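Local coordinates for protein citrate synthase (Thermotoga maritima, PDB 2P2W) that probably catalyses the condensation of oxaloacetate with acetyl-CoA and water to give citrate and CoA in the tricarboxylic acid cycle, at residues A[246-251]-A[293-298]; A[26-31]-A[47-52]. All coordinates share one frame; numbering follows the deposited sequence.

Contact 1. Residues A[246-251]-A[293-298]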
loop_
_atom_site.group_PDB
_atom_site.type_symbol
_atom_site.label_atom_id
_atom_site.label_comp_id
_atom_site.label_asym_id
_atom_site.label_seq_id
_atom_site.Cartn_x
_atom_site.Cartn_y
_atom_site.Cartn_z
ATOM N N MET A 246 0.375 15.543 18.708
ATOM C CA MET A 246 1.177 14.390 18.309
ATOM C C MET A 246 1.772 13.648 19.506
ATOM O O MET A 246 2.162 14.260 20.492
ATOM C CB MET A 246 2.297 14.852 17.373
ATOM C CG MET A 246 1.811 15.412 16.043
ATOM S SD MET A 246 1.186 14.121 14.929
ATOM C CE MET A 246 0.199 15.116 13.779
ATOM N N GLY A 247 1.837 12.323 19.415
ATOM C CA GLY A 247 2.394 11.546 20.506
ATOM C C GLY A 247 1.367 11.143 21.547
ATOM O O GLY A 247 1.693 10.446 22.503
ATOM N N PHE A 248 0.127 11.587 21.368
ATOM C CA PHE A 248 -0.952 11.252 22.297
ATOM C C PHE A 248 -2.148 10.668 21.563
ATOM O O PHE A 248 -2.337 10.915 20.370
ATOM C CB PHE A 248 -1.419 12.487 23.079
ATOM C CG PHE A 248 -0.472 12.920 24.153
ATOM C CD1 PHE A 248 0.738 13.531 23.832
ATOM C CD2 PHE A 248 -0.787 12.713 25.497
ATOM C CE1 PHE A 248 1.621 13.931 24.834
ATOM C CE2 PHE A 248 0.091 13.110 26.507
ATOM C CZ PHE A 248 1.302 13.721 26.172
ATOM N N GLY A 249 -2.954 9.900 22.289
ATOM C CA GLY A 249 -4.137 9.299 21.703
ATOM C C GLY A 249 -3.898 7.936 21.083
ATOM O O GLY A 249 -2.773 7.592 20.702
ATOM N N HIS A 250 -4.964 7.149 20.985
ATOM C CA HIS A 250 -4.869 5.825 20.397
ATOM C C HIS A 250 -6.270 5.290 20.138
ATOM O O HIS A 250 -7.231 5.651 20.827
ATOM C CB HIS A 250 -4.100 4.885 21.336
ATOM C CG HIS A 250 -3.595 3.644 20.668
ATOM N ND1 HIS A 250 -4.383 2.531 20.465
ATOM C CD2 HIS A 250 -2.384 3.350 20.137
ATOM C CE1 HIS A 250 -3.677 1.602 19.841
ATOM N NE2 HIS A 250 -2.461 2.075 19.629
ATOM N N ARG A 251 -6.380 4.436 19.128
ATOM C CA ARG A 251 -7.656 3.841 18.767
ATOM C C ARG A 251 -8.056 2.754 19.770
ATOM O O ARG A 251 -9.236 2.599 20.091
ATOM C CB ARG A 251 -7.557 3.247 17.353
ATOM C CG ARG A 251 -8.750 2.396 16.907
ATOM C CD ARG A 251 -10.041 3.193 16.870
ATOM N NE ARG A 251 -9.971 4.359 15.990
ATOM C CZ ARG A 251 -10.222 4.349 14.682
ATOM N NH1 ARG A 251 -10.564 3.220 14.064
ATOM N NH2 ARG A 251 -10.155 5.484 13.996
ATOM N N LYS A 293 -9.125 15.390 27.515
ATOM C CA LYS A 293 -9.655 14.479 26.503
ATOM C C LYS A 293 -9.459 13.004 26.835
ATOM O O LYS A 293 -9.641 12.140 25.980
ATOM C CB LYS A 293 -9.023 14.789 25.142
ATOM C CG LYS A 293 -9.346 16.182 24.621
ATOM C CD LYS A 293 -8.663 16.464 23.288
ATOM C CE LYS A 293 -9.426 15.855 22.116
ATOM N NZ LYS A 293 -8.571 15.768 20.898
ATOM N N ASN A 294 -9.102 12.721 28.082
ATOM C CA ASN A 294 -8.877 11.352 28.525
ATOM C C ASN A 294 -7.870 10.643 27.612
ATOM O O ASN A 294 -8.007 9.450 27.349
ATOM C CB ASN A 294 -10.196 10.566 28.537
ATOM C CG ASN A 294 -10.059 9.196 29.189
ATOM O OD1 ASN A 294 -10.635 8.214 28.719
ATOM N ND2 ASN A 294 -9.305 9.128 30.281
ATOM N N ILE A 295 -6.874 11.374 27.117
ATOM C CA ILE A 295 -5.861 10.766 26.254
ATOM C C ILE A 295 -4.536 10.616 26.991
ATOM O O ILE A 295 -4.253 11.340 27.947
ATOM C CB ILE A 295 -5.620 11.582 24.962
ATOM C CG1 ILE A 295 -5.101 12.985 25.302
ATOM C CG2 ILE A 295 -6.906 11.639 24.142
ATOM C CD1 ILE A 295 -4.800 13.843 24.078
ATOM N N TYR A 296 -3.727 9.666 26.536
ATOM C CA TYR A 296 -2.439 9.397 27.152
ATOM C C TYR A 296 -1.350 9.329 26.091
ATOM O O TYR A 296 -1.637 9.306 24.894
ATOM C CB TYR A 296 -2.484 8.066 27.900
ATOM C CG TYR A 296 -3.507 8.010 29.009
ATOM C CD1 TYR A 296 -4.871 7.931 28.726
ATOM C CD2 TYR A 296 -3.110 8.041 30.345
ATOM C CE1 TYR A 296 -5.818 7.886 29.752
ATOM C CE2 TYR A 296 -4.044 7.995 31.374
ATOM C CZ TYR A 296 -5.394 7.918 31.072
ATOM O OH TYR A 296 -6.315 7.872 32.096
ATOM N N PRO A 297 -0.082 9.310 26.521
ATOM C CA PRO A 297 1.007 9.237 25.546
ATOM C C PRO A 297 0.974 7.895 24.821
ATOM O O PRO A 297 0.597 6.881 25.412
ATOM C CB PRO A 297 2.263 9.348 26.411
ATOM C CG PRO A 297 1.874 9.972 27.724
ATOM C CD PRO A 297 0.441 9.516 27.884
ATOM N N ASN A 298 1.321 7.894 23.537
ATOM C CA ASN A 298 1.415 6.639 22.809
ATOM C C ASN A 298 2.918 6.500 22.553
ATOM O O ASN A 298 3.684 7.438 22.812
ATOM C CB ASN A 298 0.598 6.639 21.503
ATOM C CG ASN A 298 1.021 7.719 20.531
ATOM O OD1 ASN A 298 2.208 7.919 20.273
ATOM N ND2 ASN A 298 0.040 8.411 19.967
HETATM O O HOH W 1 0.494 10.173 17.787
#

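Contact 2. Residues A[26-31]-A[47-52]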
loop_
_atom_site.group_PDB
_atom_site.type_symbol
_atom_site.label_atom_id
_atom_site.label_comp_id
_atom_site.label_asym_id
_atom_site.label_seq_id
_atom_site.Cartn_x
_atom_site.Cartn_y
_atom_site.Cartn_z
ATOM N N LEU A 26 0.180 -5.327 26.337
ATOM C CA LEU A 26 0.464 -5.831 24.995
ATOM C C LEU A 26 1.238 -7.131 25.139
ATOM O O LEU A 26 2.178 -7.214 25.929
ATOM C CB LEU A 26 1.301 -4.816 24.207
ATOM C CG LEU A 26 1.736 -5.233 22.798
ATOM C CD1 LEU A 26 0.507 -5.423 21.912
ATOM C CD2 LEU A 26 2.656 -4.164 22.218
ATOM N N TYR A 27 0.843 -8.141 24.369
ATOM C CA TYR A 27 1.494 -9.444 24.431
ATOM C C TYR A 27 1.822 -9.974 23.039
ATOM O O TYR A 27 1.048 -9.790 22.105
ATOM C CB TYR A 27 0.570 -10.461 25.117
ATOM C CG TYR A 27 -0.009 -10.004 26.436
ATOM C CD1 TYR A 27 -1.180 -9.251 26.476
ATOM C CD2 TYR A 27 0.613 -10.320 27.642
ATOM C CE1 TYR A 27 -1.723 -8.822 27.682
ATOM C CE2 TYR A 27 0.079 -9.898 28.859
ATOM C CZ TYR A 27 -1.089 -9.151 28.870
ATOM O OH TYR A 27 -1.630 -8.745 30.065
ATOM N N TYR A 28 2.975 -10.623 22.910
ATOM C CA TYR A 28 3.375 -11.246 21.651
ATOM C C TYR A 28 3.192 -12.739 21.914
ATOM O O TYR A 28 3.900 -13.317 22.743
ATOM C CB TYR A 28 4.846 -10.980 21.333
ATOM C CG TYR A 28 5.183 -9.566 20.901
ATOM C CD1 TYR A 28 4.192 -8.590 20.751
ATOM C CD2 TYR A 28 6.507 -9.211 20.629
ATOM C CE1 TYR A 28 4.520 -7.285 20.339
ATOM C CE2 TYR A 28 6.841 -7.924 20.221
ATOM C CZ TYR A 28 5.846 -6.967 20.078
ATOM O OH TYR A 28 6.191 -5.693 19.682
ATOM N N ARG A 29 2.240 -13.352 21.219
ATOM C CA ARG A 29 1.955 -14.772 21.401
ATOM C C ARG A 29 1.940 -15.183 22.878
ATOM O O ARG A 29 2.519 -16.205 23.260
ATOM C CB ARG A 29 2.961 -15.626 20.615
ATOM C CG ARG A 29 2.784 -15.534 19.094
ATOM C CD ARG A 29 3.741 -16.465 18.356
ATOM N NE ARG A 29 3.772 -16.221 16.914
ATOM C CZ ARG A 29 2.804 -16.558 16.066
ATOM N NH1 ARG A 29 1.705 -17.160 16.506
ATOM N NH2 ARG A 29 2.940 -16.302 14.770
ATOM N N GLY A 30 1.288 -14.371 23.708
ATOM C CA GLY A 30 1.170 -14.685 25.126
ATOM C C GLY A 30 2.181 -14.093 26.098
ATOM O O GLY A 30 1.941 -14.079 27.311
ATOM N N ILE A 31 3.306 -13.607 25.590
ATOM C CA ILE A 31 4.333 -13.033 26.452
ATOM C C ILE A 31 4.258 -11.508 26.469
ATOM O O ILE A 31 4.164 -10.868 25.417
ATOM C CB ILE A 31 5.749 -13.456 25.988
ATOM C CG1 ILE A 31 5.861 -14.983 25.980
ATOM C CG2 ILE A 31 6.807 -12.860 26.913
ATOM C CD1 ILE A 31 7.238 -15.499 25.573
ATOM N N TYR A 47 12.133 -14.380 15.820
ATOM C CA TYR A 47 12.004 -15.824 15.654
ATOM C C TYR A 47 10.690 -16.252 16.302
ATOM O O TYR A 47 9.904 -17.004 15.721
ATOM C CB TYR A 47 13.165 -16.539 16.347
ATOM C CG TYR A 47 13.127 -18.045 16.209
ATOM C CD1 TYR A 47 12.267 -18.818 16.994
ATOM C CD2 TYR A 47 13.936 -18.696 15.286
ATOM C CE1 TYR A 47 12.220 -20.207 16.860
ATOM C CE2 TYR A 47 13.899 -20.081 15.144
ATOM C CZ TYR A 47 13.039 -20.828 15.933
ATOM O OH TYR A 47 13.013 -22.196 15.796
ATOM N N PHE A 48 10.464 -15.758 17.514
ATOM C CA PHE A 48 9.261 -16.079 18.273
ATOM C C PHE A 48 7.990 -15.661 17.536
ATOM O O PHE A 48 7.009 -16.403 17.503
ATOM C CB PHE A 48 9.330 -15.402 19.645
ATOM C CG PHE A 48 8.157 -15.699 20.535
ATOM C CD1 PHE A 48 7.678 -16.998 20.669
ATOM C CD2 PHE A 48 7.549 -14.682 21.262
ATOM C CE1 PHE A 48 6.607 -17.282 21.517
ATOM C CE2 PHE A 48 6.479 -14.953 22.113
ATOM C CZ PHE A 48 6.008 -16.258 22.240
ATOM N N LEU A 49 8.009 -14.475 16.937
ATOM C CA LEU A 49 6.843 -13.991 16.204
ATOM C C LEU A 49 6.559 -14.816 14.945
ATOM O O LEU A 49 5.408 -15.133 14.655
ATOM C CB LEU A 49 7.027 -12.514 15.835
ATOM C CG LEU A 49 6.866 -11.534 17.000
ATOM C CD1 LEU A 49 7.257 -10.122 16.573
ATOM C CD2 LEU A 49 5.418 -11.569 17.481
ATOM N N TRP A 50 7.609 -15.173 14.206
ATOM C CA TRP A 50 7.451 -15.949 12.977
ATOM C C TRP A 50 7.221 -17.447 13.170
ATOM O O TRP A 50 6.434 -18.050 12.445
ATOM C CB TRP A 50 8.673 -15.774 12.062
ATOM C CG TRP A 50 8.693 -14.495 11.276
ATOM C CD1 TRP A 50 7.644 -13.922 10.611
ATOM C CD2 TRP A 50 9.827 -13.656 11.034
ATOM N NE1 TRP A 50 8.056 -12.777 9.967
ATOM C CE2 TRP A 50 9.392 -12.590 10.211
ATOM C CE3 TRP A 50 11.172 -13.701 11.431
ATOM C CZ2 TRP A 50 10.255 -11.575 9.778
ATOM C CZ3 TRP A 50 12.031 -12.691 11.000
ATOM C CH2 TRP A 50 11.565 -11.641 10.181
ATOM N N TYR A 51 7.908 -18.045 14.138
ATOM C CA TYR A 51 7.792 -19.486 14.363
ATOM C C TYR A 51 6.836 -19.943 15.453
ATOM O O TYR A 51 6.476 -21.118 15.502
ATOM C CB TYR A 51 9.183 -20.072 14.607
ATOM C CG TYR A 51 10.050 -20.035 13.369
ATOM C CD1 TYR A 51 9.897 -20.988 12.358
ATOM C CD2 TYR A 51 10.996 -19.027 13.186
ATOM C CE1 TYR A 51 10.664 -20.935 11.198
ATOM C CE2 TYR A 51 11.765 -18.964 12.032
ATOM C CZ TYR A 51 11.594 -19.922 11.041
ATOM O OH TYR A 51 12.358 -19.862 9.898
ATOM N N GLY A 52 6.428 -19.029 16.326
ATOM C CA GLY A 52 5.489 -19.389 17.378
ATOM C C GLY A 52 6.056 -20.010 18.642
ATOM O O GLY A 52 5.303 -20.442 19.514
#

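Contact 1. Residues A[246-251]-A[293-298]
Phe248 and Pro297 form a single antiparallel beta bridge between two loops at the probable active site of the citrate synthase fold, where predicted catalytic His250 lies two residues beyond Phe248 and predicted catalytic Asp300 three beyond Pro297. They are a non-hydrogen-bonded pair, flanked by two backbone bonds. Asn298 N donates to Gly247 O at 2.8 Å, and Gly249 N to Tyr296 O at 3.0 Å. The Phe248 side chain runs beside Pro297: Pro297 CA sits over one ring face, 4.1 Å from the ring centroid in a CH-pi contact, and Pro297 CG reaches Phe248 CE2 at 3.8 Å. On the Ile295 side, the tip atom CD1 rests against Phe248 CB. Leu283 and Ile287 of helix 275-289 add to the packing around Phe248.

Asn298 holds the N-cap position of helix 299-309. Its CG lies between the backbone N and the carbonyl carbon (chi1 59°), turning the amide back onto the glycine-rich segment. ND2 donates to Gly249 O at 3.0 Å, almost straight at 173°, with the acceptor within the amide plane and the donor within the carbonyl plane. OD1 makes a weak bond to Asp300 N, so the same amide ties the loop before His250 to the first turn of the helix. An alanine here would probably leave Gly249 O without its side-chain donor and the helix start without its side-chain cap. A citrate anion, probably from the crystallisation liquor, is hydrogen-bonded by His250 NE2. One water bridges the same two segments, accepting from Gly247 N at 3.0 Å and Asn298 ND2 at 2.8 Å.

Contact 2. Residues A[26-31]-A[47-52]
The Phe48 ring carries Arg29 CD over one face, while Ile31 CD1 and Tyr28 O approach it obliquely; the Arg29 guanidinium has Gly52 CA over one face and Leu49 O at its edge. The aliphatic part of the arginine lies over the ring and against Gly52 at the helix end. Its CB touches Phe48 CZ at 3.5 Å, and the chain, extended from CG to NE, carries the charge past the ring. There it grips a single oxygen side-on: NE meets Leu49 O at 3.0 Å and NH2 meets Leu49 O at 2.7 Å, the acceptor lying within the guanidinium plane. NH2 comes nearly head-on to the carbonyl, whereas NE stands above its plane. At the C-terminal end of helix 42-51 the positive charge is likely to suit the helix dipole. Phe48, with CG anti to its backbone N (chi1 -178°), reaches toward the strands, where its CE2 lies 3.6 Å from Ile31 CD1. Beside it Leu49 CD2 packs on Tyr28 CB at 3.9 Å, while the Tyr28 hydroxyl is bonded to Ile171 O and Glu175 N. Gly30 also makes backbone bonds to the second subunit. The strand side is a two-residue beta hairpin whose type I' turn, with positive phi at Arg29 and Gly30, joins strands 25-28 and 31-32.

From the N terminus, the chain first meets contact 2, which closes a short loop: the end of helix 42-51 comes back against the hairpin turn after strand 25-28, with strand 31-32, helix 33-39 and the start of helix 42-51 between. Contact 1 closes a longer loop much later, enclosing helices 258-270 and 275-289 and leading into helix 299-309. The two follow in series, neither nesting nor crossing. Their centres are 26 Å apart and their nearest atoms about 8 Å. Gln176 and Tyr253 bridge the gap, each touching Leu26 and His250, linking the small N-terminal sheet to the neighbourhood of His250.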